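Local coordinates for nuclear inclusion protein A (Tobacco vein mottling virus, PDB 3MMG) that is a 3C-type viral protease that probably hydrolyses peptide bonds by a cysteine-dependent mechanism, on a two-barrel chymotrypsin-like fold, at residues 35-40 with 98-103; 79-84 with 206-211; 105-110 with 155-160; 161-166 with 180-185. The protein carries 3 engineered substitutions. All blocks are in the same frame, centred on the assembly; numbering follows the deposited sequence.

Contact 1: 35-40 with 98-103. With FMT (formic acid), chain E.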
loop_
_atom_site.group_PDB
_atom_site.type_symbol
_atom_site.label_atom_id
_atom_site.label_comp_id
_atom_site.label_asym_id
_atom_site.label_seq_id
_atom_site.Cartn_x
_atom_site.Cartn_y
_atom_site.Cartn_z
ATOM N N ILE A 35 -4.481 -2.541 -1.868
ATOM C CA ILE A 35 -5.822 -2.058 -1.531
ATOM C C ILE A 35 -6.690 -2.001 -2.792
ATOM O O ILE A 35 -6.332 -1.326 -3.739
ATOM C CB ILE A 35 -5.757 -0.632 -0.925
ATOM C CG1 ILE A 35 -4.811 -0.601 0.278
ATOM C CG2 ILE A 35 -7.188 -0.136 -0.520
ATOM C CD1 ILE A 35 -4.465 0.813 0.784
ATOM N N GLY A 36 -7.806 -2.713 -2.811
ATOM C CA GLY A 36 -8.749 -2.617 -3.931
ATOM C C GLY A 36 -9.707 -1.448 -3.792
ATOM O O GLY A 36 -10.167 -1.116 -2.688
ATOM N N PHE A 37 -10.051 -0.840 -4.927
ATOM C CA PHE A 37 -10.995 0.270 -4.964
ATOM C C PHE A 37 -11.567 0.313 -6.387
ATOM O O PHE A 37 -10.843 0.586 -7.324
ATOM C CB PHE A 37 -10.259 1.577 -4.613
ATOM C CG PHE A 37 -11.168 2.774 -4.422
ATOM C CD1 PHE A 37 -11.657 3.474 -5.518
ATOM C CD2 PHE A 37 -11.488 3.216 -3.146
ATOM C CE1 PHE A 37 -12.478 4.596 -5.347
ATOM C CE2 PHE A 37 -12.314 4.335 -2.959
ATOM C CZ PHE A 37 -12.810 5.016 -4.062
ATOM N N GLY A 38 -12.840 -0.012 -6.536
ATOM C CA GLY A 38 -13.411 -0.171 -7.870
ATOM C C GLY A 38 -12.587 -1.177 -8.666
ATOM O O GLY A 38 -12.249 -2.232 -8.158
ATOM N N PRO A 39 -12.254 -0.843 -9.934
ATOM C CA PRO A 39 -11.463 -1.719 -10.782
ATOM C C PRO A 39 -9.948 -1.563 -10.572
ATOM O O PRO A 39 -9.146 -2.096 -11.369
ATOM C CB PRO A 39 -11.834 -1.229 -12.184
ATOM C CG PRO A 39 -11.977 0.250 -11.984
ATOM C CD PRO A 39 -12.657 0.385 -10.650
ATOM N N TYR A 40 -9.565 -0.844 -9.518
ATOM C CA TYR A 40 -8.172 -0.486 -9.289
ATOM C C TYR A 40 -7.569 -1.243 -8.121
ATOM O O TYR A 40 -8.257 -1.535 -7.131
ATOM C CB TYR A 40 -8.034 1.024 -9.003
ATOM C CG TYR A 40 -8.737 1.880 -10.022
ATOM C CD1 TYR A 40 -9.865 2.622 -9.678
ATOM C CD2 TYR A 40 -8.266 1.942 -11.334
ATOM C CE1 TYR A 40 -10.545 3.400 -10.644
ATOM C CE2 TYR A 40 -8.921 2.716 -12.303
ATOM C CZ TYR A 40 -10.047 3.442 -11.947
ATOM O OH TYR A 40 -10.705 4.211 -12.901
ATOM N N LEU A 98 -13.885 3.650 0.576
ATOM C CA LEU A 98 -12.750 3.989 1.462
ATOM C C LEU A 98 -12.356 5.456 1.284
ATOM O O LEU A 98 -12.412 5.986 0.176
ATOM C CB LEU A 98 -11.528 3.125 1.166
ATOM C CG LEU A 98 -11.584 1.611 1.322
ATOM C CD1 LEU A 98 -10.290 1.033 0.696
ATOM C CD2 LEU A 98 -11.753 1.198 2.757
ATOM N N LYS A 99 -11.947 6.101 2.386
ATOM C CA LYS A 99 -11.397 7.463 2.336
ATOM C C LYS A 99 -9.882 7.455 2.540
ATOM O O LYS A 99 -9.376 6.730 3.417
ATOM C CB LYS A 99 -12.036 8.361 3.401
ATOM C CG LYS A 99 -13.568 8.461 3.297
ATOM C CD LYS A 99 -14.025 9.149 2.048
ATOM C CE LYS A 99 -15.546 9.239 2.030
ATOM N NZ LYS A 99 -16.113 8.566 0.809
ATOM N N PHE A 100 -9.195 8.283 1.755
ATOM C CA PHE A 100 -7.736 8.461 1.786
ATOM C C PHE A 100 -7.427 9.924 2.061
ATOM O O PHE A 100 -8.042 10.809 1.474
ATOM C CB PHE A 100 -7.059 8.088 0.445
ATOM C CG PHE A 100 -7.325 6.666 -0.018
ATOM C CD1 PHE A 100 -8.532 6.334 -0.653
ATOM C CD2 PHE A 100 -6.375 5.665 0.176
ATOM C CE1 PHE A 100 -8.796 5.018 -1.076
ATOM C CE2 PHE A 100 -6.622 4.339 -0.262
ATOM C CZ PHE A 100 -7.826 4.021 -0.893
ATOM N N ARG A 101 -6.433 10.186 2.900
ATOM C CA ARG A 101 -5.953 11.572 3.035
ATOM C C ARG A 101 -4.510 11.589 3.481
ATOM O O ARG A 101 -3.962 10.587 3.857
ATOM C CB ARG A 101 -6.818 12.363 3.999
ATOM C CG ARG A 101 -6.750 11.921 5.424
ATOM C CD ARG A 101 -7.432 12.893 6.392
ATOM N NE ARG A 101 -7.528 12.260 7.711
ATOM C CZ ARG A 101 -6.553 12.236 8.633
ATOM N NH1 ARG A 101 -5.369 12.826 8.421
ATOM N NH2 ARG A 101 -6.762 11.605 9.778
ATOM N N GLN A 102 -3.901 12.762 3.452
ATOM C CA GLN A 102 -2.538 12.881 3.944
ATOM C C GLN A 102 -2.550 12.848 5.489
ATOM O O GLN A 102 -3.462 13.401 6.124
ATOM C CB GLN A 102 -1.965 14.227 3.534
ATOM C CG GLN A 102 -1.677 14.414 2.063
ATOM C CD GLN A 102 -0.950 15.734 1.857
ATOM O OE1 GLN A 102 -1.543 16.801 2.020
ATOM N NE2 GLN A 102 0.334 15.665 1.547
ATOM N N PRO A 103 -1.499 12.301 6.098
ATOM C CA PRO A 103 -1.387 12.349 7.558
ATOM C C PRO A 103 -1.078 13.754 8.038
ATOM O O PRO A 103 -0.567 14.584 7.270
ATOM C CB PRO A 103 -0.170 11.468 7.883
ATOM C CG PRO A 103 0.347 10.924 6.575
ATOM C CD PRO A 103 -0.329 11.671 5.455
HETATM C C FMT E . -13.184 8.266 -1.580
HETATM O O1 FMT E . -14.145 7.484 -1.567
HETATM O O2 FMT E . -13.267 9.504 -1.565
#

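Contact 2: 79-84 with 206-211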
loop_
_atom_site.group_PDB
_atom_site.type_symbol
_atom_site.label_atom_id
_atom_site.label_comp_id
_atom_site.label_asym_id
_atom_site.label_seq_id
_atom_site.Cartn_x
_atom_site.Cartn_y
_atom_site.Cartn_z
ATOM N N GLY A 79 7.125 10.285 -7.815
ATOM C CA GLY A 79 7.877 10.813 -6.683
ATOM C C GLY A 79 7.695 10.025 -5.383
ATOM O O GLY A 79 8.391 10.276 -4.400
ATOM N N ARG A 80 6.778 9.056 -5.368
ATOM C CA ARG A 80 6.614 8.241 -4.160
ATOM C C ARG A 80 6.295 6.789 -4.477
ATOM O O ARG A 80 5.957 6.466 -5.617
ATOM C CB ARG A 80 5.583 8.842 -3.218
ATOM C CG ARG A 80 4.151 8.686 -3.714
ATOM C CD ARG A 80 3.178 9.475 -2.837
ATOM N NE ARG A 80 3.334 10.914 -3.091
ATOM C CZ ARG A 80 2.796 11.891 -2.363
ATOM N NH1 ARG A 80 2.034 11.612 -1.296
ATOM N NH2 ARG A 80 3.015 13.166 -2.709
ATOM N N ASP A 81 6.402 5.928 -3.462
ATOM C CA ASP A 81 6.310 4.474 -3.658
ATOM C C ASP A 81 4.865 3.971 -3.676
ATOM O O ASP A 81 4.542 3.029 -2.950
ATOM C CB ASP A 81 7.129 3.757 -2.581
ATOM C CG ASP A 81 7.240 2.257 -2.826
ATOM O OD1 ASP A 81 7.162 1.832 -4.012
ATOM O OD2 ASP A 81 7.410 1.530 -1.833
ATOM N N ILE A 82 4.022 4.610 -4.492
ATOM C CA ILE A 82 2.630 4.196 -4.746
ATOM C C ILE A 82 2.333 4.128 -6.252
ATOM O O ILE A 82 2.760 4.988 -7.035
ATOM C CB ILE A 82 1.605 5.138 -4.063
ATOM C CG1 ILE A 82 1.909 5.252 -2.550
ATOM C CG2 ILE A 82 0.145 4.615 -4.298
ATOM C CD1 ILE A 82 0.974 6.202 -1.771
ATOM N N ILE A 83 1.593 3.095 -6.648
ATOM C CA ILE A 83 1.165 2.923 -8.034
ATOM C C ILE A 83 -0.283 2.445 -8.030
ATOM O O ILE A 83 -0.710 1.791 -7.086
ATOM C CB ILE A 83 2.085 1.943 -8.811
ATOM C CG1 ILE A 83 1.760 1.987 -10.311
ATOM C CG2 ILE A 83 1.996 0.513 -8.259
ATOM C CD1 ILE A 83 2.959 1.725 -11.161
ATOM N N VAL A 84 -1.032 2.820 -9.060
ATOM C CA VAL A 84 -2.402 2.365 -9.230
ATOM C C VAL A 84 -2.415 1.495 -10.481
ATOM O O VAL A 84 -1.856 1.868 -11.503
ATOM C CB VAL A 84 -3.429 3.530 -9.355
ATOM C CG1 VAL A 84 -4.825 2.979 -9.372
ATOM C CG2 VAL A 84 -3.300 4.533 -8.164
ATOM N N ASP A 206 15.073 5.972 -8.862
ATOM C CA ASP A 206 15.549 7.355 -8.977
ATOM C C ASP A 206 14.427 8.362 -9.119
ATOM O O ASP A 206 14.642 9.557 -8.941
ATOM C CB ASP A 206 16.491 7.510 -10.172
ATOM C CG ASP A 206 17.816 6.829 -9.955
ATOM O OD1 ASP A 206 18.116 6.455 -8.794
ATOM O OD2 ASP A 206 18.569 6.680 -10.955
ATOM N N LYS A 207 13.232 7.887 -9.449
ATOM C CA LYS A 207 12.091 8.766 -9.620
ATOM C C LYS A 207 11.298 8.932 -8.323
ATOM O O LYS A 207 10.315 9.671 -8.291
ATOM C CB LYS A 207 11.183 8.264 -10.740
ATOM C CG LYS A 207 11.898 8.187 -12.087
ATOM C CD LYS A 207 10.916 8.211 -13.222
ATOM C CE LYS A 207 11.563 8.766 -14.489
ATOM N NZ LYS A 207 10.527 9.029 -15.539
ATOM N N ILE A 208 11.717 8.245 -7.266
ATOM C CA ILE A 208 11.125 8.435 -5.936
ATOM C C ILE A 208 11.997 9.443 -5.183
ATOM O O ILE A 208 13.212 9.447 -5.360
ATOM C CB ILE A 208 10.999 7.073 -5.205
ATOM C CG1 ILE A 208 9.868 6.264 -5.860
ATOM C CG2 ILE A 208 10.769 7.250 -3.701
ATOM C CD1 ILE A 208 9.946 4.783 -5.625
ATOM N N SER A 209 11.368 10.299 -4.386
ATOM C CA SER A 209 12.085 11.292 -3.557
ATOM C C SER A 209 12.604 10.625 -2.280
ATOM O O SER A 209 11.812 10.069 -1.502
ATOM C CB SER A 209 11.156 12.463 -3.209
ATOM O OG SER A 209 10.889 13.301 -4.335
ATOM N N TRP A 210 13.930 10.683 -2.059
ATOM C CA TRP A 210 14.577 9.939 -0.967
ATOM C C TRP A 210 15.083 10.804 0.190
ATOM O O TRP A 210 15.410 10.280 1.256
ATOM C CB TRP A 210 15.736 9.064 -1.495
ATOM C CG TRP A 210 15.229 7.972 -2.368
ATOM C CD1 TRP A 210 15.273 7.928 -3.726
ATOM C CD2 TRP A 210 14.548 6.787 -1.941
ATOM N NE1 TRP A 210 14.647 6.786 -4.187
ATOM C CE2 TRP A 210 14.207 6.058 -3.113
ATOM C CE3 TRP A 210 14.199 6.263 -0.682
ATOM C CZ2 TRP A 210 13.532 4.833 -3.065
ATOM C CZ3 TRP A 210 13.543 5.045 -0.623
ATOM C CH2 TRP A 210 13.193 4.344 -1.815
ATOM N N GLY A 211 15.123 12.116 -0.011
ATOM C CA GLY A 211 15.661 13.012 1.014
ATOM C C GLY A 211 17.038 12.503 1.406
ATOM O O GLY A 211 17.881 12.247 0.536
HETATM O O HOH W 1 9.047 9.816 -1.303
#

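Contact 3: 105-110 with 155-160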
loop_
_atom_site.group_PDB
_atom_site.type_symbol
_atom_site.label_atom_id
_atom_site.label_comp_id
_atom_site.label_asym_id
_atom_site.label_seq_id
_atom_site.Cartn_x
_atom_site.Cartn_y
_atom_site.Cartn_z
ATOM N N ILE A 105 0.329 15.836 11.928
ATOM C CA ILE A 105 0.972 15.578 13.222
ATOM C C ILE A 105 -0.025 15.330 14.358
ATOM O O ILE A 105 0.388 15.071 15.490
ATOM C CB ILE A 105 1.971 16.695 13.622
ATOM C CG1 ILE A 105 1.283 18.060 13.708
ATOM C CG2 ILE A 105 3.156 16.706 12.667
ATOM C CD1 ILE A 105 2.206 19.134 14.382
ATOM N N LYS A 106 -1.327 15.423 14.072
ATOM C CA LYS A 106 -2.330 15.000 15.049
ATOM C C LYS A 106 -2.524 13.474 15.031
ATOM O O LYS A 106 -2.909 12.868 16.032
ATOM C CB LYS A 106 -3.668 15.695 14.769
ATOM C CG LYS A 106 -4.797 15.364 15.774
ATOM C CD LYS A 106 -6.084 16.179 15.497
ATOM C CE LYS A 106 -7.269 15.524 16.203
ATOM N NZ LYS A 106 -8.423 16.475 16.279
ATOM N N ASP A 107 -2.266 12.863 13.884
ATOM C CA ASP A 107 -2.620 11.460 13.699
ATOM C C ASP A 107 -1.770 10.471 14.465
ATOM O O ASP A 107 -0.560 10.656 14.631
ATOM C CB ASP A 107 -2.477 11.107 12.227
ATOM C CG ASP A 107 -3.643 11.605 11.406
ATOM O OD1 ASP A 107 -4.809 11.361 11.805
ATOM O OD2 ASP A 107 -3.378 12.260 10.384
ATOM N N ARG A 108 -2.408 9.384 14.865
ATOM C CA ARG A 108 -1.687 8.171 15.200
ATOM C C ARG A 108 -2.298 7.099 14.302
ATOM O O ARG A 108 -3.458 7.222 13.871
ATOM C CB ARG A 108 -1.890 7.817 16.676
ATOM C CG ARG A 108 -1.416 8.962 17.598
ATOM C CD ARG A 108 -1.395 8.549 19.050
ATOM N NE ARG A 108 -2.730 8.327 19.616
ATOM C CZ ARG A 108 -3.480 9.290 20.159
ATOM N NH1 ARG A 108 -3.046 10.549 20.165
ATOM N NH2 ARG A 108 -4.669 9.006 20.692
ATOM N N VAL A 109 -1.515 6.064 14.010
ATOM C CA VAL A 109 -1.951 5.074 13.006
ATOM C C VAL A 109 -1.911 3.637 13.512
ATOM O O VAL A 109 -1.070 3.282 14.351
ATOM C CB VAL A 109 -1.123 5.151 11.677
ATOM C CG1 VAL A 109 -1.331 6.497 10.967
ATOM C CG2 VAL A 109 0.366 4.876 11.941
ATOM N N CYS A 110 -2.860 2.824 13.021
ATOM C CA CYS A 110 -2.813 1.342 13.147
ATOM C C CYS A 110 -2.635 0.695 11.787
ATOM O O CYS A 110 -3.252 1.136 10.808
ATOM C CB CYS A 110 -4.113 0.779 13.723
ATOM S SG CYS A 110 -4.465 1.205 15.407
ATOM N N LEU A 155 -1.917 1.944 6.548
ATOM C CA LEU A 155 -1.859 2.628 7.842
ATOM C C LEU A 155 -3.067 3.528 7.965
ATOM O O LEU A 155 -3.318 4.373 7.087
ATOM C CB LEU A 155 -0.576 3.449 7.961
ATOM C CG LEU A 155 0.750 2.708 8.198
ATOM C CD1 LEU A 155 0.717 1.883 9.490
ATOM C CD2 LEU A 155 1.158 1.829 6.983
ATOM N N VAL A 156 -3.816 3.324 9.038
ATOM C CA VAL A 156 -5.151 3.902 9.189
ATOM C C VAL A 156 -5.166 4.853 10.385
ATOM O O VAL A 156 -4.709 4.491 11.470
ATOM C CB VAL A 156 -6.218 2.770 9.389
ATOM C CG1 VAL A 156 -7.623 3.363 9.552
ATOM C CG2 VAL A 156 -6.207 1.818 8.200
ATOM N N SER A 157 -5.683 6.062 10.204
ATOM C CA SER A 157 -5.765 6.999 11.333
ATOM C C SER A 157 -6.777 6.531 12.395
ATOM O O SER A 157 -7.892 6.127 12.069
ATOM C CB SER A 157 -6.246 8.366 10.826
ATOM O OG SER A 157 -6.511 9.214 11.944
ATOM N N ILE A 158 -6.388 6.593 13.662
ATOM C CA ILE A 158 -7.351 6.321 14.730
ATOM C C ILE A 158 -8.183 7.560 15.087
ATOM O O ILE A 158 -9.080 7.496 15.957
ATOM C CB ILE A 158 -6.670 5.700 15.981
ATOM C CG1 ILE A 158 -5.425 6.496 16.414
ATOM C CG2 ILE A 158 -6.271 4.287 15.693
ATOM C CD1 ILE A 158 -5.673 7.819 17.132
ATOM N N ILE A 159 -7.919 8.685 14.419
ATOM C CA ILE A 159 -8.773 9.878 14.574
ATOM C C ILE A 159 -10.095 9.707 13.812
ATOM O O ILE A 159 -11.180 9.869 14.374
ATOM C CB ILE A 159 -8.057 11.176 14.092
ATOM C CG1 ILE A 159 -6.673 11.361 14.756
ATOM C CG2 ILE A 159 -8.955 12.395 14.325
ATOM C CD1 ILE A 159 -6.692 11.432 16.284
ATOM N N ASP A 160 -10.001 9.357 12.531
ATOM C CA ASP A 160 -11.184 9.313 11.662
ATOM C C ASP A 160 -11.273 8.074 10.758
ATOM O O ASP A 160 -12.162 7.999 9.883
ATOM C CB ASP A 160 -11.235 10.595 10.818
ATOM C CG ASP A 160 -10.049 10.726 9.859
ATOM O OD1 ASP A 160 -9.182 9.807 9.801
ATOM O OD2 ASP A 160 -9.962 11.784 9.199
#

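Contact 4: 161-166 with 180-185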
loop_
_atom_site.group_PDB
_atom_site.type_symbol
_atom_site.label_atom_id
_atom_site.label_comp_id
_atom_site.label_asym_id
_atom_site.label_seq_id
_atom_site.Cartn_x
_atom_site.Cartn_y
_atom_site.Cartn_z
ATOM N N GLY A 161 -10.384 7.095 10.970
ATOM C CA GLY A 161 -10.390 5.870 10.152
ATOM C C GLY A 161 -10.010 6.016 8.679
ATOM O O GLY A 161 -10.159 5.077 7.911
ATOM N N ASN A 162 -9.500 7.178 8.283
ATOM C CA ASN A 162 -9.010 7.356 6.917
ATOM C C ASN A 162 -7.703 6.587 6.704
ATOM O O ASN A 162 -6.907 6.424 7.633
ATOM C CB ASN A 162 -8.748 8.823 6.609
ATOM C CG ASN A 162 -10.032 9.643 6.371
ATOM O OD1 ASN A 162 -11.161 9.303 6.815
ATOM N ND2 ASN A 162 -9.850 10.750 5.668
ATOM N N ILE A 163 -7.493 6.124 5.475
ATOM C CA ILE A 163 -6.219 5.486 5.131
ATOM C C ILE A 163 -5.217 6.594 4.828
ATOM O O ILE A 163 -5.494 7.450 3.975
ATOM C CB ILE A 163 -6.383 4.562 3.923
ATOM C CG1 ILE A 163 -7.455 3.478 4.227
ATOM C CG2 ILE A 163 -5.028 3.954 3.505
ATOM C CD1 ILE A 163 -7.786 2.617 3.032
ATOM N N LEU A 164 -4.061 6.569 5.507
ATOM C CA LEU A 164 -3.083 7.675 5.395
ATOM C C LEU A 164 -1.887 7.295 4.532
ATOM O O LEU A 164 -1.155 8.163 4.065
ATOM C CB LEU A 164 -2.575 8.101 6.761
ATOM C CG LEU A 164 -3.619 8.517 7.795
ATOM C CD1 LEU A 164 -2.902 9.091 9.020
ATOM C CD2 LEU A 164 -4.673 9.470 7.242
ATOM N N GLY A 165 -1.690 5.992 4.334
ATOM C CA GLY A 165 -0.472 5.567 3.640
ATOM C C GLY A 165 -0.454 4.061 3.563
ATOM O O GLY A 165 -1.364 3.391 4.062
ATOM N N ILE A 166 0.596 3.534 2.954
ATOM C CA ILE A 166 0.831 2.089 2.941
ATOM C C ILE A 166 2.268 1.785 3.339
ATOM O O ILE A 166 3.178 2.592 3.084
ATOM C CB ILE A 166 0.515 1.449 1.564
ATOM C CG1 ILE A 166 1.240 2.170 0.422
ATOM C CG2 ILE A 166 -1.009 1.424 1.361
ATOM C CD1 ILE A 166 1.202 1.413 -0.928
ATOM N N VAL A 180 4.521 5.137 3.232
ATOM C CA VAL A 180 4.453 6.208 2.208
ATOM C C VAL A 180 3.044 6.768 2.249
ATOM O O VAL A 180 2.089 5.999 2.210
ATOM C CB VAL A 180 4.794 5.723 0.759
ATOM C CG1 VAL A 180 4.021 4.415 0.404
ATOM C CG2 VAL A 180 4.550 6.843 -0.282
ATOM N N GLU A 181 2.929 8.098 2.324
ATOM C CA GLU A 181 1.633 8.749 2.468
ATOM C C GLU A 181 0.919 8.883 1.142
ATOM O O GLU A 181 1.556 9.066 0.108
ATOM C CB GLU A 181 1.808 10.151 3.079
ATOM C CG GLU A 181 2.656 11.079 2.211
ATOM C CD GLU A 181 2.364 12.552 2.415
ATOM O OE1 GLU A 181 2.503 13.051 3.537
ATOM O OE2 GLU A 181 2.008 13.216 1.426
ATOM N N PHE A 182 -0.411 8.815 1.189
ATOM C CA PHE A 182 -1.234 9.252 0.065
ATOM C C PHE A 182 -1.156 10.756 -0.076
ATOM O O PHE A 182 -1.011 11.461 0.928
ATOM C CB PHE A 182 -2.687 8.774 0.233
ATOM C CG PHE A 182 -2.806 7.305 -0.005
ATOM C CD1 PHE A 182 -2.719 6.411 1.062
ATOM C CD2 PHE A 182 -2.831 6.810 -1.299
ATOM C CE1 PHE A 182 -2.733 5.043 0.851
ATOM C CE2 PHE A 182 -2.839 5.417 -1.531
ATOM C CZ PHE A 182 -2.779 4.539 -0.454
ATOM N N PRO A 183 -1.240 11.251 -1.315
ATOM C CA PRO A 183 -1.296 12.681 -1.561
ATOM C C PRO A 183 -2.711 13.246 -1.364
ATOM O O PRO A 183 -3.682 12.498 -1.209
ATOM C CB PRO A 183 -0.906 12.773 -3.035
ATOM C CG PRO A 183 -1.506 11.538 -3.630
ATOM C CD PRO A 183 -1.225 10.481 -2.577
ATOM N N GLU A 184 -2.807 14.575 -1.359
ATOM C CA GLU A 184 -4.086 15.270 -1.295
ATOM C C GLU A 184 -4.928 14.895 -2.511
ATOM O O GLU A 184 -4.380 14.710 -3.598
ATOM C CB GLU A 184 -3.841 16.778 -1.327
ATOM C CG GLU A 184 -4.978 17.638 -0.761
ATOM C CD GLU A 184 -4.696 19.145 -0.875
ATOM O OE1 GLU A 184 -3.574 19.539 -1.285
ATOM O OE2 GLU A 184 -5.609 19.941 -0.564
ATOM N N LYS A 185 -6.244 14.787 -2.308
ATOM C CA LYS A 185 -7.227 14.544 -3.381
ATOM C C LYS A 185 -6.871 13.303 -4.203
ATOM O O LYS A 185 -6.978 13.293 -5.443
ATOM C CB LYS A 185 -7.332 15.790 -4.269
ATOM C CG LYS A 185 -7.915 16.968 -3.514
ATOM C CD LYS A 185 -7.966 18.223 -4.345
ATOM C CE LYS A 185 -8.484 19.378 -3.494
ATOM N NZ LYS A 185 -8.124 20.700 -4.099
#

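Contact 1: 35-40 with 98-103
The rings of Phe37 and Phe100 form an offset edge-to-face pair, the edge of Phe100 turned to the face of Phe37, with centroids 6.0 Å apart and planes at 63°. Phe37 CD2 lies in the plane of the Phe100 ring, 3.8 Å from Phe100 CE1, while Ile35 CG2 sits at the same ring's edge. The rim of Phe37 meets oxygen instead: Phe37 CE2 is 3.5 Å from Leu98 O, and a formic acid, probably from the crystallisation liquor, brings its O1 into the ring plane. Lys99, its chain bent at chi2 and chi4, gives a hydrogen bond of 3.3 Å from NZ to formic acid O1.

Phe37 arrives with CG anti to the backbone N (chi1 -172°), at the end of strand 28-37 and the start of a type II' turn to Tyr40. The side chains of Leu98 and Ile35 cross obliquely, Leu98 CD1 3.5 Å from Ile35 CG2. Helix 186-192 adds Val187 against both phenylalanines, and Phe182 and Phe186 are further edge-to-face partners of Phe100. No hydrogen bond joins the segments, so this piece of linker between the barrels of the chymotrypsin-like fold is held to the first barrel by apolar and aromatic packing.

Contact 2: 79-84 with 206-211
In this chymotrypsin-like fold the 79-84 segment leads into strand 83-86 of the first barrel, and the C-terminal 206-211 segment lies against Gly79 to Asp81. Ile208 carries the side-chain part of the contact. Its CG1 stands anti to the carbonyl carbon (chi1 -72°), which sets it 3.9 Å from Arg80 C, and an extended chi2 carries the branch on until Ile208 CD1 is 4.1 Å from Asp81 CA. The other branch, CG2, anti to the backbone N, lies over one face of the Trp210 indole, toward its rim, and also touches Gly79 O.

Asp81, at the centre of an inverse gamma turn, has CG anti to the backbone N (chi1 -172°). Its OD2 accepts hydrogen bonds from His46 ND1, Ser168 OG and Asn44 ND2, a grip that would favour the charged carboxylate and is consistent with the acid of the His-Asp-Cys triad of 3C-type proteases. Both Asp81 and Trp210 also pack on the bound peptide. Arg80 points away from 206-211, and its NH1 makes a salt bridge to Glu181.

The backbones meet at Gly79, whose CA lies 3.1 Å from Lys207 O in a CA-H...O contact. Ser209 N donates to Gly79 O over 3.0 Å, almost straight at 176° but from above the carbonyl plane. That same Gly79 O takes a second proton from a water 3.2 Å away, which also donates to Ser209 O at 2.8 Å.

Contact 3: 105-110 with 155-160
Two torsions bring the polar pair together: Ser157 OG is anti to its backbone N (chi1 172°), and Asp107 CG is anti to its carbonyl carbon, beside the N. Ser157 OG then donates to Asp107 OD1 over 2.7 Å, reaching it from above the carboxylate plane. The hydroxyl also accepts from Ile159 N at 2.9 Å, an ST turn that leads the chain out of strand 154-157.

The setting is the closure of the second barrel of the chymotrypsin-like fold, where strands 109-116 and 154-157 pair antiparallel. Val109 and Ser157 form a non-hydrogen-bonded pair; Cys110 and Val156 are hydrogen-bonded, with Cys110 N to Val156 O and Val156 N to Cys110 O. Beyond the strand end Ile158 N continues the ladder to Arg108 O at 3.0 Å, in the carbonyl plane. On the face of Val109, its CG2 meets Leu155 CD1 at 3.9 Å.

Asp107 and Asp160 bring like charges near each other, and Arg101 forms salt bridges to both, which probably eases their repulsion.

Ile158 takes the crowded rotamer, CG1 between N and the carbonyl carbon (chi1 49°). From there CD1 lies over one face of the Arg108 guanidinium, 4.0 Å from Arg108 CZ, while the other branch turns to the cysteine, Ile158 CG2 touching Cys110 SG at 3.6 Å in one of that residue's two conformers.

Contact 4: 161-166 with 180-185
Strands 163-171 and 177-181 form a beta hairpin of the second barrel, and this contact is its far end, where the paired strands come apart. Ile166 and Val180 are an antiparallel hydrogen-bonded pair: Ile166 N gives to Val180 O at 3.0 Å, and Val180 N returns to Ile166 O, both in the carbonyl planes. The two side chains lie side by side, each with CG1 in the crowded place between N and carbonyl carbon (chi1 52° and 48°), so that Ile166 CG1 touches Val180 CG1 at 3.6 Å.

Next along, Leu164 and Gly165 together face Leu155 of strand 154-157, a classic beta bulge. Gly165 is fully extended, its CA pressed to 3.0 Å from Val180 O. Phe182 N still finds Leu164 O at 3.0 Å, though from above the carbonyl plane.

The Phe182 ring fills in beside the bulge. Its edge meets the backbone, where Phe182 CD1 is 3.5 Å from Gly165 N, while Ile163 CG2 comes obliquely to Phe182 CE1 at 3.7 Å and Ile166 CG2 to Phe182 CZ at 4.0 Å. Glu181, on the sheet face of Gly165, sends its carboxylate elsewhere: OE1 accepts from Trp140 NE1, and OE2 from Gln102 NE2.

Contacts 1, 3 and 4 are buried, whereas contact 2 is only partly buried. Contacts 3 and 4 belong to the same barrel, through the neighbouring strands 154-157 and 163-171, and both rest on ladder hydrogen bonds. Contacts 1 and 2 reach the other barrel: the first is apolar and aromatic, the second mixes one direct backbone bond, a water and an isoleucine. Polar side chains tie the set together. Arginines of contacts 1 and 2 reach acids of contacts 3 and 4 through salt bridges, and a neutral glutamine of contact 1 adds a hydrogen bond to contact 4. Contacts 2 and 3 stay apart, their nearest atoms about 10 Å from each other.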